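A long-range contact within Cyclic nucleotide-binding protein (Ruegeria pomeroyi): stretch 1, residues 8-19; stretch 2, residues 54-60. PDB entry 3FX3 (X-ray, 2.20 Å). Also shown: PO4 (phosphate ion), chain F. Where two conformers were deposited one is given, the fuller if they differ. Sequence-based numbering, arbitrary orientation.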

# COMPACT_ATOMS: atom_id res chain seq x y z
N ALA B 8 23.81 12.68 -8.47
CA ALA B 8 22.45 13.11 -8.85
C ALA B 8 21.57 11.90 -9.19
O ALA B 8 20.40 11.88 -8.85
CB ALA B 8 22.50 14.08 -10.01
N GLN B 9 22.15 10.88 -9.81
CA GLN B 9 21.39 9.68 -10.18
C GLN B 9 21.02 8.88 -8.93
O GLN B 9 19.90 8.39 -8.79
CB GLN B 9 22.18 8.79 -11.14
CG GLN B 9 22.47 9.43 -12.50
CD GLN B 9 23.55 10.50 -12.45
OE1 GLN B 9 24.32 10.60 -11.50
NE2 GLN B 9 23.56 11.35 -13.46
N LYS B 10 21.98 8.77 -8.01
CA LYS B 10 21.74 8.07 -6.76
C LYS B 10 20.65 8.76 -5.91
O LYS B 10 19.84 8.07 -5.25
CB LYS B 10 23.04 7.92 -5.97
CG LYS B 10 24.05 6.91 -6.56
CD LYS B 10 25.40 6.98 -5.77
CE LYS B 10 26.45 5.98 -6.31
NZ LYS B 10 27.82 6.10 -5.66
N ALA B 11 20.59 10.10 -5.95
CA ALA B 11 19.51 10.86 -5.26
C ALA B 11 18.16 10.48 -5.85
O ALA B 11 17.21 10.22 -5.11
CB ALA B 11 19.74 12.40 -5.35
N ILE B 12 18.06 10.39 -7.17
CA ILE B 12 16.83 9.88 -7.81
C ILE B 12 16.49 8.45 -7.34
O ILE B 12 15.34 8.18 -6.95
CB ILE B 12 16.92 9.95 -9.34
CG1 ILE B 12 16.91 11.41 -9.79
CG2 ILE B 12 15.75 9.20 -10.02
CD1 ILE B 12 17.31 11.60 -11.27
N ALA B 13 17.48 7.56 -7.30
CA ALA B 13 17.25 6.18 -6.86
C ALA B 13 16.74 6.08 -5.41
O ALA B 13 16.01 5.15 -5.07
CB ALA B 13 18.52 5.32 -7.04
N ARG B 14 17.13 7.04 -4.56
CA ARG B 14 16.70 7.05 -3.15
C ARG B 14 15.19 7.25 -2.95
O ARG B 14 14.66 6.94 -1.90
CB ARG B 14 17.50 8.08 -2.37
CG ARG B 14 18.95 7.65 -2.09
CD ARG B 14 19.79 8.82 -1.60
NE ARG B 14 21.13 8.40 -1.20
CZ ARG B 14 21.43 7.84 -0.02
NH1 ARG B 14 20.50 7.63 0.91
NH2 ARG B 14 22.68 7.50 0.24
N ASN B 15 14.50 7.73 -3.97
CA ASN B 15 13.05 7.82 -3.93
C ASN B 15 12.33 6.50 -4.19
O ASN B 15 11.12 6.41 -4.02
CB ASN B 15 12.59 8.86 -4.96
CG ASN B 15 13.08 10.26 -4.64
OD1 ASN B 15 13.23 10.64 -3.47
ND2 ASN B 15 13.35 11.03 -5.68
N SER B 16 13.06 5.47 -4.63
CA SER B 16 12.42 4.20 -4.98
C SER B 16 12.01 3.38 -3.74
O SER B 16 12.61 3.48 -2.68
CB SER B 16 13.35 3.35 -5.84
OG SER B 16 14.45 2.83 -5.08
N LEU B 17 10.99 2.57 -3.92
CA LEU B 17 10.57 1.61 -2.91
C LEU B 17 11.72 0.76 -2.35
O LEU B 17 11.85 0.60 -1.13
CB LEU B 17 9.50 0.71 -3.53
CG LEU B 17 8.83 -0.27 -2.60
CD1 LEU B 17 7.94 0.57 -1.66
CD2 LEU B 17 8.03 -1.34 -3.37
N LEU B 18 12.54 0.20 -3.23
CA LEU B 18 13.69 -0.60 -2.81
C LEU B 18 14.58 0.17 -1.83
O LEU B 18 14.88 -0.30 -0.73
CB LEU B 18 14.53 -1.01 -4.00
CG LEU B 18 15.80 -1.81 -3.70
CD1 LEU B 18 15.48 -3.19 -3.09
CD2 LEU B 18 16.59 -1.95 -4.99
N ILE B 19 15.01 1.35 -2.26
CA ILE B 19 16.03 2.07 -1.51
C ILE B 19 15.43 2.75 -0.25
O ILE B 19 16.05 2.74 0.81
CB ILE B 19 16.77 3.08 -2.41
CG1 ILE B 19 17.41 2.34 -3.59
CG2 ILE B 19 17.82 3.87 -1.56
CD1 ILE B 19 18.44 1.23 -3.22
N ALA B 54 19.02 -9.04 -11.14
CA ALA B 54 19.14 -7.71 -10.58
C ALA B 54 17.76 -7.18 -10.26
O ALA B 54 16.74 -7.69 -10.79
CB ALA B 54 19.84 -6.75 -11.58
N ILE B 55 17.74 -6.18 -9.39
CA ILE B 55 16.56 -5.41 -9.12
C ILE B 55 16.77 -4.07 -9.81
O ILE B 55 17.88 -3.55 -9.84
CB ILE B 55 16.37 -5.19 -7.61
CG1 ILE B 55 16.22 -6.54 -6.88
CG2 ILE B 55 15.15 -4.35 -7.35
CD1 ILE B 55 16.20 -6.41 -5.34
N HIS B 56 15.70 -3.50 -10.33
CA HIS B 56 15.78 -2.38 -11.27
C HIS B 56 15.16 -1.12 -10.73
O HIS B 56 14.09 -1.15 -10.16
CB HIS B 56 15.12 -2.77 -12.60
CG HIS B 56 15.46 -4.15 -13.03
ND1 HIS B 56 16.67 -4.48 -13.59
CD2 HIS B 56 14.76 -5.31 -12.93
CE1 HIS B 56 16.70 -5.78 -13.85
NE2 HIS B 56 15.55 -6.31 -13.46
N VAL B 57 15.86 -0.01 -10.96
CA VAL B 57 15.41 1.30 -10.57
C VAL B 57 15.55 2.27 -11.75
O VAL B 57 16.68 2.52 -12.25
CB VAL B 57 16.23 1.83 -9.39
CG1 VAL B 57 15.65 3.16 -8.93
CG2 VAL B 57 16.28 0.82 -8.21
N VAL B 58 14.43 2.82 -12.22
CA VAL B 58 14.45 3.79 -13.32
C VAL B 58 15.01 5.11 -12.80
O VAL B 58 14.59 5.58 -11.75
CB VAL B 58 13.06 3.99 -13.91
CG1 VAL B 58 13.11 4.95 -15.15
CG2 VAL B 58 12.45 2.64 -14.27
N ILE B 59 16.04 5.64 -13.47
CA ILE B 59 16.62 6.93 -13.15
C ILE B 59 16.00 8.00 -14.04
O ILE B 59 15.77 9.13 -13.60
CB ILE B 59 18.13 6.93 -13.36
CG1 ILE B 59 18.78 5.85 -12.49
CG2 ILE B 59 18.71 8.33 -13.09
CD1 ILE B 59 18.35 5.84 -11.01
N ASP B 60 15.71 7.64 -15.29
CA ASP B 60 15.09 8.57 -16.24
C ASP B 60 14.34 7.79 -17.31
O ASP B 60 14.78 6.70 -17.69
CB ASP B 60 16.18 9.40 -16.95
CG ASP B 60 15.59 10.61 -17.70
OD1 ASP B 60 14.99 11.49 -17.06
OD2 ASP B 60 15.69 10.64 -18.93
P PO4 F . 30.62 4.19 -7.07
O1 PO4 F . 30.82 2.72 -7.38
O2 PO4 F . 29.21 4.66 -7.40
O3 PO4 F . 30.96 4.40 -5.61
O4 PO4 F . 31.52 5.02 -7.97

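Ile59 has the most surface covered in this contact. Its CA-to-CB bond points sideways, yet with chi1 and chi2 both in m (-58°, -49°) the end of the side chain comes nearer stretch 1, where Ile59 CD1 lies 4.0 Å from Ala13 CB and Ile59 CG2 lies 4.0 Å from Ile12 CD1. Ile12, with its CA-to-CB bond toward stretch 2, also sets its CG2 3.6 Å from Ile59 O.

The chain comes close at Ala13: Val57 CG1 lies 4.0 Å from Ala13 CA and 4.1 Å from Ala13 CB, an approach compatible with a methyl side chain. Strand alternation sorts the rest, with Ile55 and Val57 directed toward stretch 1 and His56 and Val58 away. Beyond the turn from Ala13 to Ser16, Leu18 points its CA-to-CB bond toward stretch 2, and with chi1 t and chi2 p its CD2 lies 3.7 Å from Ile55 CG2 and 4.3 Å from Val57 CG2.

No hydrogen bond crosses between the stretches, so the 391 Å² buried, both sides summed, is held by packing. Polarity is settled locally: buried Ser16 CB, directed toward stretch 2, lies 3.9 Å from Val57 CG1, while Ser16 OG donates to Ala13 O (2.8 Å) and caps the next helix by accepting from Ile19 N (3.2 Å, 162°). At the edge, Gln9 O meets Ile59 CD1 at 3.7 Å. Lys10 points away, Lys10 NZ donating to phosphate O2 at 2.7 Å.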